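Local structure of phosphoglycerate oxidoreductase (Rhizobium etli, 4HY3) at residues A171-A175 and S231-F235; R267-F273 and D290-E294. The protein probably acts as an NAD(P)-dependent 2-hydroxyacid dehydrogenase that reduces hydroxypyruvate or glyoxylate, using a Rossmann-fold nucleotide-binding domain. All coordinates share one frame; numbering follows the deposited sequence.

Contact 1. Residues A171-A175 and S231-F235; sequences ARLIA and SDFIF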
loop_
_atom_site.group_PDB
_atom_site.type_symbol
_atom_site.label_atom_id
_atom_site.label_comp_id
_atom_site.label_asym_id
_atom_site.label_seq_id
_atom_site.Cartn_x
_atom_site.Cartn_y
_atom_site.Cartn_z
ATOM N N ALA A 171 -8.487 27.359 3.103
ATOM C CA ALA A 171 -8.337 25.946 3.414
ATOM C C ALA A 171 -8.316 25.118 2.133
ATOM O O ALA A 171 -8.708 25.597 1.069
ATOM C CB ALA A 171 -9.435 25.475 4.335
ATOM N N ARG A 172 -7.841 23.879 2.249
ATOM C CA ARG A 172 -7.522 23.025 1.111
ATOM C C ARG A 172 -6.972 21.685 1.599
ATOM O O ARG A 172 -6.221 21.636 2.582
ATOM C CB ARG A 172 -6.456 23.699 0.267
ATOM C CG ARG A 172 -6.306 23.093 -1.108
ATOM C CD ARG A 172 -4.863 22.714 -1.354
ATOM N NE ARG A 172 -4.844 21.564 -2.239
ATOM C CZ ARG A 172 -4.517 21.622 -3.519
ATOM N NH1 ARG A 172 -4.149 22.787 -4.042
ATOM N NH2 ARG A 172 -4.540 20.517 -4.259
ATOM N N LEU A 173 -7.348 20.605 0.915
ATOM C CA LEU A 173 -6.874 19.275 1.246
ATOM C C LEU A 173 -5.534 19.019 0.597
ATOM O O LEU A 173 -5.223 19.608 -0.432
ATOM C CB LEU A 173 -7.812 18.199 0.735
ATOM C CG LEU A 173 -9.316 18.311 0.810
ATOM C CD1 LEU A 173 -9.815 19.093 -0.398
ATOM C CD2 LEU A 173 -9.883 16.902 0.796
ATOM N N ILE A 174 -4.755 18.110 1.190
ATOM C CA ILE A 174 -3.524 17.642 0.578
ATOM C C ILE A 174 -3.786 16.472 -0.369
ATOM O O ILE A 174 -3.018 16.241 -1.283
ATOM C CB ILE A 174 -2.455 17.324 1.646
ATOM C CG1 ILE A 174 -1.954 18.623 2.245
ATOM C CG2 ILE A 174 -1.263 16.566 1.074
ATOM C CD1 ILE A 174 -0.745 18.457 3.124
ATOM N N ALA A 175 -4.874 15.741 -0.170
ATOM C CA ALA A 175 -5.138 14.565 -1.004
ATOM C C ALA A 175 -5.268 14.956 -2.476
ATOM O O ALA A 175 -4.765 14.244 -3.350
ATOM C CB ALA A 175 -6.351 13.796 -0.512
ATOM N N SER A 231 3.281 23.133 -8.721
ATOM C CA SER A 231 3.150 22.486 -7.409
ATOM C C SER A 231 2.470 23.330 -6.319
ATOM O O SER A 231 2.736 24.532 -6.178
ATOM C CB SER A 231 4.508 21.939 -6.922
ATOM O OG SER A 231 4.776 20.646 -7.433
ATOM N N ASP A 232 1.588 22.681 -5.560
ATOM C CA ASP A 232 0.909 23.328 -4.452
ATOM C C ASP A 232 1.693 23.176 -3.165
ATOM O O ASP A 232 1.656 24.064 -2.304
ATOM C CB ASP A 232 -0.491 22.765 -4.284
ATOM C CG ASP A 232 -1.372 23.029 -5.492
ATOM O OD1 ASP A 232 -1.645 24.225 -5.797
ATOM O OD2 ASP A 232 -1.800 22.032 -6.120
ATOM N N PHE A 233 2.410 22.057 -3.036
ATOM C CA PHE A 233 3.293 21.878 -1.905
ATOM C C PHE A 233 4.680 21.473 -2.336
ATOM O O PHE A 233 4.871 20.450 -3.006
ATOM C CB PHE A 233 2.737 20.844 -0.951
ATOM C CG PHE A 233 1.344 21.140 -0.467
ATOM C CD1 PHE A 233 1.138 21.966 0.614
ATOM C CD2 PHE A 233 0.248 20.573 -1.096
ATOM C CE1 PHE A 233 -0.132 22.239 1.061
ATOM C CE2 PHE A 233 -1.028 20.834 -0.645
ATOM C CZ PHE A 233 -1.218 21.668 0.441
ATOM N N ILE A 234 5.647 22.289 -1.924
ATOM C CA ILE A 234 7.046 22.115 -2.278
ATOM C C ILE A 234 7.820 21.944 -0.991
ATOM O O ILE A 234 7.773 22.826 -0.126
ATOM C CB ILE A 234 7.599 23.356 -3.031
ATOM C CG1 ILE A 234 6.786 23.613 -4.301
ATOM C CG2 ILE A 234 9.091 23.233 -3.339
ATOM C CD1 ILE A 234 6.606 25.088 -4.548
ATOM N N PHE A 235 8.532 20.815 -0.891
ATOM C CA PHE A 235 9.415 20.513 0.228
ATOM C C PHE A 235 10.883 20.555 -0.224
ATOM O O PHE A 235 11.252 19.855 -1.174
ATOM C CB PHE A 235 9.129 19.091 0.752
ATOM C CG PHE A 235 7.748 18.893 1.330
ATOM C CD1 PHE A 235 7.516 19.065 2.701
ATOM C CD2 PHE A 235 6.681 18.511 0.516
ATOM C CE1 PHE A 235 6.246 18.861 3.241
ATOM C CE2 PHE A 235 5.413 18.318 1.047
ATOM C CZ PHE A 235 5.189 18.492 2.409
#
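R172 runs alongside F233, in the opposite direction, to reach the carboxylate of D232. Its CB points toward 231-235, and CG stands anti to the backbone N (chi1 -165°). The chain then bends at chi2 and chi3. R172 CD passes F233 CZ at 4.2 Å, oblique to the ring. R172 NE lies about as far from F233 CE2, which sits over one face of the guanidinium. The two planes are 70° apart. R172 NE also donates to L173 O at 2.7 Å, with the oxygen in the guanidinium plane. This bond curls the arginine back on its own loop and limits its rotation. At the tip, R172 NH1 makes a salt bridge to D232 OD2 at 3.2 Å. Guanidinium and carboxylate are turned 51° from each other, so the pair is not coplanar. OD2 has a second salt bridge, to R257, and the two positive charges would probably stabilise ionised D232.

F233 opens strand 233-236, next to strand 178-182 in the parallel sheet of the Rossmann-type nucleotide-binding domain. The loop 171-175 leads into strand 178-182. I174 packs on F233 from this loop, with I174 CG1 3.6 Å from F233 CZ and CD1 over one ring face. L173 O lies at the ring edge, 4.4 Å from F233 CE2. E136 of a second subunit accepts hydrogen bonds from the backbone N of I174 and of A175.

Contact 2. Residues R267-F273 and D290-E294; sequences RADVVDF and DVYPE
V291 chi1 is 68°, which tucks CG1 back over its own backbone, flanked by N and C, and sets V291 CG1 3.5 Å from A268 N. Y292 CG lies anti to the carbonyl carbon, and the ring rim meets F273. A268 CB rests on the peptide between Y292 and P293, 3.4 Å from Y292 C. F273 is the first residue of helix 273-281, with D272 at the N-cap. P293 lies over one face of the F273 ring. P293 CD is 3.8 Å from the F273 ring centroid and 26° off the normal, a CH-pi contact. The Y292 and F273 rings meet at their edges without stacking, with centroids 5.5 Å apart and planes at 38°. V291 O lies at the F273 ring edge, 3.8 Å from F273 CE1. The contact joins the loops at the C-terminal ends of two neighbouring parallel strands, 261-264 and 286-289, of the Rossmann-type sheet. On the subunit interface, the Y292 ring also meets F156 of a second subunit. The pairing across the two loops is apolar, so it rests on shape and dispersion, while polar groups such as V291 O, bonded to S289 OG, find their partners outside it.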
loop_
_atom_site.group_PDB
_atom_site.type_symbol
_atom_site.label_atom_id
_atom_site.label_comp_id
_atom_site.label_asym_id
_atom_site.label_seq_id
_atom_site.Cartn_x
_atom_site.Cartn_y
_atom_site.Cartn_z
ATOM N N ARG A 267 19.003 22.703 5.350
ATOM C CA ARG A 267 20.010 23.562 4.758
ATOM C C ARG A 267 19.401 24.917 4.377
ATOM O O ARG A 267 18.731 25.043 3.347
ATOM C CB ARG A 267 20.610 22.837 3.530
ATOM C CG ARG A 267 22.099 23.022 3.289
ATOM C CD ARG A 267 22.982 22.361 4.340
ATOM N NE ARG A 267 24.356 22.875 4.272
ATOM C CZ ARG A 267 24.988 23.483 5.271
ATOM N NH1 ARG A 267 24.383 23.651 6.435
ATOM N NH2 ARG A 267 26.228 23.926 5.105
ATOM N N ALA A 268 19.628 25.932 5.202
ATOM C CA ALA A 268 19.074 27.256 4.907
ATOM C C ALA A 268 19.874 27.958 3.825
ATOM O O ALA A 268 19.364 28.850 3.137
ATOM C CB ALA A 268 19.017 28.117 6.157
ATOM N N ASP A 269 21.126 27.545 3.661
ATOM C CA ASP A 269 22.008 28.233 2.742
ATOM C C ASP A 269 21.612 28.114 1.247
ATOM O O ASP A 269 22.229 28.746 0.390
ATOM C CB ASP A 269 23.494 27.886 3.022
ATOM C CG ASP A 269 23.832 26.403 2.802
ATOM O OD1 ASP A 269 23.149 25.729 2.007
ATOM O OD2 ASP A 269 24.815 25.918 3.410
ATOM N N VAL A 270 20.568 27.338 0.950
ATOM C CA VAL A 270 20.165 27.074 -0.445
ATOM C C VAL A 270 19.194 28.105 -1.025
ATOM O O VAL A 270 19.072 28.207 -2.254
ATOM C CB VAL A 270 19.566 25.656 -0.642
ATOM C CG1 VAL A 270 20.479 24.603 -0.051
ATOM C CG2 VAL A 270 18.178 25.543 -0.041
ATOM N N VAL A 271 18.503 28.836 -0.138
ATOM C CA VAL A 271 17.469 29.829 -0.507
ATOM C C VAL A 271 17.951 31.204 -0.136
ATOM O O VAL A 271 18.798 31.326 0.748
ATOM C CB VAL A 271 16.107 29.638 0.245
ATOM C CG1 VAL A 271 15.462 28.296 -0.090
ATOM C CG2 VAL A 271 16.234 29.883 1.761
ATOM N N ASP A 272 17.400 32.236 -0.774
ATOM C CA ASP A 272 17.633 33.581 -0.282
ATOM C C ASP A 272 16.568 33.937 0.721
ATOM O O ASP A 272 15.401 34.087 0.371
ATOM C CB ASP A 272 17.722 34.635 -1.379
ATOM C CG ASP A 272 18.155 35.980 -0.820
ATOM O OD1 ASP A 272 19.341 36.340 -0.996
ATOM O OD2 ASP A 272 17.329 36.643 -0.145
ATOM N N PHE A 273 16.968 34.081 1.974
ATOM C CA PHE A 273 15.958 34.194 3.003
ATOM C C PHE A 273 15.061 35.400 2.789
ATOM O O PHE A 273 13.831 35.269 2.762
ATOM C CB PHE A 273 16.540 34.144 4.416
ATOM C CG PHE A 273 15.753 33.262 5.332
ATOM C CD1 PHE A 273 16.097 31.927 5.489
ATOM C CD2 PHE A 273 14.617 33.739 5.975
ATOM C CE1 PHE A 273 15.343 31.094 6.301
ATOM C CE2 PHE A 273 13.861 32.917 6.794
ATOM C CZ PHE A 273 14.222 31.593 6.952
ATOM N N ASP A 290 12.338 24.959 9.228
ATOM C CA ASP A 290 12.947 24.517 10.479
ATOM C C ASP A 290 14.385 24.960 10.567
ATOM O O ASP A 290 15.026 24.816 11.596
ATOM C CB ASP A 290 12.882 22.989 10.643
ATOM C CG ASP A 290 13.215 22.545 12.070
ATOM O OD1 ASP A 290 12.504 22.932 13.039
ATOM O OD2 ASP A 290 14.213 21.825 12.225
ATOM N N VAL A 291 14.903 25.501 9.481
ATOM C CA VAL A 291 16.289 25.929 9.477
ATOM C C VAL A 291 16.361 27.402 9.071
ATOM O O VAL A 291 15.458 27.915 8.412
ATOM C CB VAL A 291 17.148 24.984 8.604
ATOM C CG1 VAL A 291 16.774 25.133 7.133
ATOM C CG2 VAL A 291 18.649 25.201 8.841
ATOM N N TYR A 292 17.405 28.091 9.513
ATOM C CA TYR A 292 17.492 29.547 9.364
ATOM C C TYR A 292 18.915 29.968 9.025
ATOM O O TYR A 292 19.852 29.226 9.322
ATOM C CB TYR A 292 16.994 30.238 10.634
ATOM C CG TYR A 292 15.542 29.995 10.813
ATOM C CD1 TYR A 292 14.611 30.836 10.241
ATOM C CD2 TYR A 292 15.088 28.883 11.503
ATOM C CE1 TYR A 292 13.252 30.589 10.370
ATOM C CE2 TYR A 292 13.740 28.624 11.629
ATOM C CZ TYR A 292 12.836 29.480 11.053
ATOM O OH TYR A 292 11.510 29.230 11.180
ATOM N N PRO A 293 19.086 31.151 8.401
ATOM C CA PRO A 293 20.417 31.552 7.940
ATOM C C PRO A 293 21.404 31.695 9.085
ATOM O O PRO A 293 22.610 31.567 8.869
ATOM C CB PRO A 293 20.176 32.905 7.272
ATOM C CG PRO A 293 18.947 33.440 7.929
ATOM C CD PRO A 293 18.100 32.242 8.265
ATOM N N GLU A 294 20.897 31.945 10.291
ATOM C CA GLU A 294 21.732 31.980 11.492
ATOM C C GLU A 294 21.011 31.359 12.715
ATOM O O GLU A 294 19.813 31.602 12.940
ATOM C CB GLU A 294 22.183 33.409 11.768
ATOM C CG GLU A 294 23.321 33.515 12.763
ATOM C CD GLU A 294 23.423 34.906 13.359
ATOM O OE1 GLU A 294 22.932 35.871 12.725
ATOM O OE2 GLU A 294 23.996 35.029 14.465
#

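Contacts 1 and 2 lie in the same NAD-binding domain but do not touch. Their centres are about 22 Å apart, and their nearest atoms about 9 Å. Contact 1 is complete in the sequence before contact 2 begins. One parallel sheet connects them: strand 233-236 of contact 1 is next to strand 261-264, and the loop after that strand forms one half of contact 2. Both contacts also border a second subunit, through I174 and A175 in contact 1 and Y292 in contact 2. A GxGxxG-like pattern, G183, G185 and G188, follows strand 178-182, just downstream of the first segment of contact 1, and is consistent with dinucleotide binding.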